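Local coordinates for protein octenoyl-CoA reductase/carboxylase (Streptomyces sp., PDB 4A10) that probably carries out the NADPH-dependent reductive carboxylation of 2-octenoyl-CoA, working as a homotetramer of the medium-chain dehydrogenase/reductase type, at residues V41-V46 against A396-Q401; S115-V120 against V137-A142. One frame throughout, in Å; residues are numbered along the deposited sequence.

Contact 1: V41-V46 against A396-Q401; sequences VADKDV and ACRVVQ
Val46 and Arg398 bring the two backbones nearest, CA to CA 5.9 Å, where an irregular loop, closed by the N-cap Asp45, meets helix 393-401. Asp43, Asp45 and Arg398 form a salt-bridge network tying this loop to the helix, and arginine suits it because one planar cation serves two carboxylates. Bent at chi2 (66°), Arg398 meets Asp43 end-on: NH2 reaches the syn lone pair of OD2 at 2.8 Å and NH1 the OD1 at 3.3 Å, the planes nearly coplanar. Asp45 instead stacks its carboxylate over one guanidinium face, a charge contact to which no N-H points, while its OD2 pairs with Arg47. Gln401, extended, grips the loop backbone through both ends of its amide: NE2 gives to Lys44 O at 2.8 Å, and OE1 accepts from Val46 N at 3.2 Å. Arg398 NH1 reaches the same OE1 from the opposite face (2.7 Å). An alanine in place of Arg398 is likely to leave Asp43 without its cation, Asp45 without its stacking face, and OE1 one donor short. Val46 CG1 presses on Cys397 SG (3.4 Å). Helix 76-83 closes this apolar end, Ala82 against Val46 and Val79 against Cys397, while Val399 packs on Tyr388 of strand 384-389.

Contact 2: S115-V120 against V137-A142; sequences SDCSGV and VIVHPA
Cys117 and Val139 form a hydrogen-bonded pair in an antiparallel hairpin, and backbone hydrogen bonds make up the first kind of interaction. Val139 N donates to Cys117 O at 2.9 Å; two residues on, Gly119 and Val137 exchange a reciprocal pair, Gly119 N to Val137 O at 3.0 Å and Val137 N to Gly119 O at 2.9 Å. Between them Ser118 and Ile138 form a non-hydrogen-bonded pair, where Ser118 CA lies 3.3 Å from Val137 O in a CA-H...O contact. The two strands are neighbours in the mixed sheet of the GroES-like domain, continued on their outer sides by strands 64-73 and 184-186.

Van der Waals packing divides between the faces. On the face of Cys117, its SG lies against Val139 CG2 at 3.6 Å; Val139 turns that methyl toward the sulfur by setting CG1 anti to the backbone N (chi1 179°). Val137 CG2 sits over the Gly119 carbonyl, 3.4 Å from its oxygen. On the other face Ile138 CD1 touches Ser118 CB at 3.6 Å, and both side chains rest on Ala196 of helix 193-197. Beyond the paired strands Pro141, which has no N-H to donate, lays its ring against Ser115 O, with CB 3.4 Å away.

The polar side chains bond to other parts of the fold. Ser118 OG meets Trp193 O, Ser115 OG meets Trp164 O, Asp116 OD1 takes the N-H of Leu201, and His140 NE2 bonds with His365 ND1. Small and branched groups thus pack this buried pairing, backbone bonds set its register, and its polar groups tie the hairpin to surrounding helices and loops.

Contact 2 is nested along the chain inside the long loop that contact 1 closes: 41-46 comes first, then 115-120 and 137-142, and finally 396-401. Their centres lie 24 Å apart and their nearest atoms about 11 Å. A mixed sheet relates them: strands 117-124 and 136-139 belong to it, as does strand 384-389, on which helix 393-401 packs. Contact 1 joins segments some 350 residues apart, closing the chain on itself, whereas contact 2 is a local hairpin of the GroES-like region. Both lie near NADP(+)-binding residues, Gln401 about 7 Å from Ser403 and Pro141 about 6 Å from Thr205, side chain to side chain.

Contact 1: V41-V46 against A396-Q401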
loop_
_atom_site.group_PDB
_atom_site.type_symbol
_atom_site.label_atom_id
_atom_site.label_comp_id
_atom_site.label_asym_id
_atom_site.label_seq_id
_atom_site.Cartn_x
_atom_site.Cartn_y
_atom_site.Cartn_z
ATOM N N VAL B 41 -0.162 -22.387 -42.394
ATOM C CA VAL B 41 -1.487 -22.904 -42.026
ATOM C C VAL B 41 -2.380 -21.944 -41.237
ATOM O O VAL B 41 -1.929 -21.281 -40.300
ATOM C CB VAL B 41 -1.376 -24.248 -41.251
ATOM C CG1 VAL B 41 -2.750 -24.881 -41.066
ATOM C CG2 VAL B 41 -0.458 -25.208 -41.986
ATOM N N ALA B 42 -3.654 -21.899 -41.628
ATOM C CA ALA B 42 -4.671 -21.126 -40.924
ATOM C C ALA B 42 -5.030 -21.764 -39.583
ATOM O O ALA B 42 -4.929 -21.099 -38.548
ATOM C CB ALA B 42 -5.919 -20.938 -41.799
ATOM N N ASP B 43 -5.431 -23.041 -39.589
ATOM C CA ASP B 43 -5.751 -23.756 -38.335
ATOM C C ASP B 43 -4.669 -24.754 -37.908
ATOM O O ASP B 43 -4.614 -25.901 -38.389
ATOM C CB ASP B 43 -7.135 -24.428 -38.377
ATOM C CG ASP B 43 -7.476 -25.196 -37.079
ATOM O OD1 ASP B 43 -6.922 -24.869 -35.993
ATOM O OD2 ASP B 43 -8.307 -26.133 -37.150
ATOM N N LYS B 44 -3.841 -24.290 -36.975
ATOM C CA LYS B 44 -2.735 -25.042 -36.413
ATOM C C LYS B 44 -3.259 -26.086 -35.438
ATOM O O LYS B 44 -3.279 -25.868 -34.215
ATOM C CB LYS B 44 -1.771 -24.077 -35.716
ATOM C CG LYS B 44 -1.201 -23.016 -36.644
ATOM C CD LYS B 44 -0.854 -21.730 -35.904
ATOM C CE LYS B 44 0.100 -20.858 -36.708
ATOM N NZ LYS B 44 -0.374 -20.611 -38.093
ATOM N N ASP B 45 -3.689 -27.219 -35.990
ATOM C CA ASP B 45 -4.279 -28.300 -35.201
ATOM C C ASP B 45 -3.215 -28.875 -34.264
ATOM O O ASP B 45 -2.217 -29.447 -34.698
ATOM C CB ASP B 45 -4.894 -29.369 -36.118
ATOM C CG ASP B 45 -5.653 -30.479 -35.363
ATOM O OD1 ASP B 45 -5.537 -30.627 -34.120
ATOM O OD2 ASP B 45 -6.372 -31.239 -36.054
ATOM N N VAL B 46 -3.465 -28.698 -32.974
ATOM C CA VAL B 46 -2.556 -29.066 -31.902
ATOM C C VAL B 46 -2.197 -30.566 -31.869
ATOM O O VAL B 46 -1.094 -30.953 -31.454
ATOM C CB VAL B 46 -3.154 -28.540 -30.576
ATOM C CG1 VAL B 46 -3.320 -29.624 -29.537
ATOM C CG2 VAL B 46 -2.367 -27.357 -30.080
ATOM N N ALA B 396 -7.411 -33.690 -25.470
ATOM C CA ALA B 396 -7.761 -32.742 -24.404
ATOM C C ALA B 396 -7.226 -31.342 -24.728
ATOM O O ALA B 396 -7.910 -30.351 -24.513
ATOM C CB ALA B 396 -7.232 -33.226 -23.053
ATOM N N CYS B 397 -6.003 -31.272 -25.251
ATOM C CA CYS B 397 -5.445 -30.019 -25.755
ATOM C C CYS B 397 -6.278 -29.367 -26.873
ATOM O O CYS B 397 -6.460 -28.150 -26.892
ATOM C CB CYS B 397 -4.032 -30.247 -26.250
ATOM S SG CYS B 397 -3.062 -28.748 -26.283
ATOM N N ARG B 398 -6.766 -30.180 -27.807
ATOM C CA ARG B 398 -7.610 -29.696 -28.913
ATOM C C ARG B 398 -8.942 -29.126 -28.433
ATOM O O ARG B 398 -9.373 -28.074 -28.893
ATOM C CB ARG B 398 -7.863 -30.825 -29.928
ATOM C CG ARG B 398 -8.651 -30.409 -31.157
ATOM C CD ARG B 398 -7.887 -29.429 -32.028
ATOM N NE ARG B 398 -8.607 -29.136 -33.270
ATOM C CZ ARG B 398 -8.324 -28.128 -34.091
ATOM N NH1 ARG B 398 -7.336 -27.299 -33.812
ATOM N NH2 ARG B 398 -9.043 -27.944 -35.193
ATOM N N VAL B 399 -9.579 -29.843 -27.516
ATOM C CA VAL B 399 -10.781 -29.383 -26.837
ATOM C C VAL B 399 -10.589 -27.993 -26.185
ATOM O O VAL B 399 -11.416 -27.100 -26.391
ATOM C CB VAL B 399 -11.260 -30.455 -25.826
ATOM C CG1 VAL B 399 -12.205 -29.865 -24.767
ATOM C CG2 VAL B 399 -11.945 -31.600 -26.574
ATOM N N VAL B 400 -9.504 -27.794 -25.431
ATOM C CA VAL B 400 -9.182 -26.436 -24.954
ATOM C C VAL B 400 -8.877 -25.460 -26.119
ATOM O O VAL B 400 -9.343 -24.317 -26.096
ATOM C CB VAL B 400 -8.037 -26.408 -23.902
ATOM C CG1 VAL B 400 -7.646 -24.973 -23.542
ATOM C CG2 VAL B 400 -8.461 -27.147 -22.655
ATOM N N GLN B 401 -8.126 -25.913 -27.130
ATOM C CA GLN B 401 -7.800 -25.047 -28.272
ATOM C C GLN B 401 -9.057 -24.510 -28.997
ATOM O O GLN B 401 -9.067 -23.379 -29.480
ATOM C CB GLN B 401 -6.884 -25.757 -29.285
ATOM C CG GLN B 401 -6.464 -24.848 -30.464
ATOM C CD GLN B 401 -5.594 -25.550 -31.494
ATOM O OE1 GLN B 401 -5.712 -26.756 -31.717
ATOM N NE2 GLN B 401 -4.715 -24.795 -32.128
#

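Contact 2: S115-V120 against V137-A142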
loop_
_atom_site.group_PDB
_atom_site.type_symbol
_atom_site.label_atom_id
_atom_site.label_comp_id
_atom_site.label_asym_id
_atom_site.label_seq_id
_atom_site.Cartn_x
_atom_site.Cartn_y
_atom_site.Cartn_z
ATOM N N SER B 115 2.207 -27.540 -17.077
ATOM C CA SER B 115 2.566 -26.471 -16.160
ATOM C C SER B 115 1.945 -26.597 -14.764
ATOM O O SER B 115 2.179 -25.742 -13.898
ATOM C CB SER B 115 2.227 -25.133 -16.805
ATOM O OG SER B 115 3.050 -24.909 -17.951
ATOM N N ASP B 116 1.201 -27.689 -14.564
ATOM C CA ASP B 116 0.475 -28.045 -13.342
ATOM C C ASP B 116 0.608 -29.526 -13.082
ATOM O O ASP B 116 0.840 -30.295 -14.007
ATOM C CB ASP B 116 -1.029 -27.850 -13.569
ATOM C CG ASP B 116 -1.575 -26.701 -12.811
ATOM O OD1 ASP B 116 -0.986 -26.377 -11.762
ATOM O OD2 ASP B 116 -2.578 -26.128 -13.266
ATOM N N CYS B 117 0.413 -29.947 -11.840
ATOM C CA CYS B 117 0.260 -31.365 -11.571
ATOM C C CYS B 117 0.121 -31.706 -10.104
ATOM O O CYS B 117 0.396 -30.890 -9.221
ATOM C CB CYS B 117 1.394 -32.179 -12.227
ATOM S SG CYS B 117 2.806 -32.469 -11.150
ATOM N N SER B 118 -0.323 -32.935 -9.852
ATOM C CA SER B 118 -0.318 -33.487 -8.518
ATOM C C SER B 118 0.375 -34.822 -8.605
ATOM O O SER B 118 0.323 -35.486 -9.643
ATOM C CB SER B 118 -1.742 -33.625 -7.965
ATOM O OG SER B 118 -2.519 -34.532 -8.708
ATOM N N GLY B 119 1.036 -35.219 -7.528
ATOM C CA GLY B 119 1.778 -36.457 -7.556
ATOM C C GLY B 119 2.463 -36.799 -6.258
ATOM O O GLY B 119 2.137 -36.271 -5.198
ATOM N N VAL B 120 3.439 -37.684 -6.379
ATOM C CA VAL B 120 4.142 -38.275 -5.261
ATOM C C VAL B 120 5.639 -38.052 -5.474
ATOM O O VAL B 120 6.190 -38.416 -6.509
ATOM C CB VAL B 120 3.830 -39.814 -5.149
ATOM C CG1 VAL B 120 4.523 -40.444 -3.953
ATOM C CG2 VAL B 120 2.340 -40.081 -5.057
ATOM N N VAL B 137 2.040 -34.252 -3.185
ATOM C CA VAL B 137 2.320 -32.869 -3.543
ATOM C C VAL B 137 1.437 -32.331 -4.661
ATOM O O VAL B 137 0.825 -33.081 -5.424
ATOM C CB VAL B 137 3.812 -32.652 -3.961
ATOM C CG1 VAL B 137 4.750 -32.922 -2.799
ATOM C CG2 VAL B 137 4.189 -33.520 -5.158
ATOM N N ILE B 138 1.409 -31.009 -4.726
ATOM C CA ILE B 138 0.905 -30.265 -5.839
ATOM C C ILE B 138 2.103 -29.457 -6.341
ATOM O O ILE B 138 3.025 -29.113 -5.562
ATOM C CB ILE B 138 -0.308 -29.415 -5.367
ATOM C CG1 ILE B 138 -1.573 -29.874 -6.052
ATOM C CG2 ILE B 138 -0.065 -27.888 -5.341
ATOM C CD1 ILE B 138 -2.096 -31.092 -5.386
ATOM N N VAL B 139 2.138 -29.223 -7.650
ATOM C CA VAL B 139 3.213 -28.465 -8.238
ATOM C C VAL B 139 2.586 -27.291 -8.918
ATOM O O VAL B 139 1.677 -27.463 -9.722
ATOM C CB VAL B 139 4.022 -29.248 -9.295
ATOM C CG1 VAL B 139 5.115 -28.349 -9.863
ATOM C CG2 VAL B 139 4.633 -30.518 -8.705
ATOM N N HIS B 140 3.078 -26.102 -8.574
ATOM C CA HIS B 140 2.675 -24.887 -9.255
ATOM C C HIS B 140 3.779 -24.364 -10.228
ATOM O O HIS B 140 4.946 -24.763 -10.128
ATOM C CB HIS B 140 2.219 -23.829 -8.232
ATOM C CG HIS B 140 3.337 -23.233 -7.436
ATOM N ND1 HIS B 140 4.223 -22.320 -7.968
ATOM C CD2 HIS B 140 3.706 -23.408 -6.145
ATOM C CE1 HIS B 140 5.094 -21.961 -7.043
ATOM N NE2 HIS B 140 4.796 -22.597 -5.923
ATOM N N PRO B 141 3.408 -23.500 -11.185
ATOM C CA PRO B 141 4.355 -23.181 -12.288
ATOM C C PRO B 141 5.535 -22.229 -12.056
ATOM O O PRO B 141 6.396 -22.153 -12.930
ATOM C CB PRO B 141 3.454 -22.599 -13.388
ATOM C CG PRO B 141 2.144 -22.333 -12.747
ATOM C CD PRO B 141 2.009 -23.214 -11.564
ATOM N N ALA B 142 5.606 -21.528 -10.928
ATOM C CA ALA B 142 6.657 -20.526 -10.739
ATOM C C ALA B 142 8.045 -21.129 -10.464
ATOM O O ALA B 142 8.367 -21.503 -9.337
ATOM C CB ALA B 142 6.258 -19.501 -9.671
#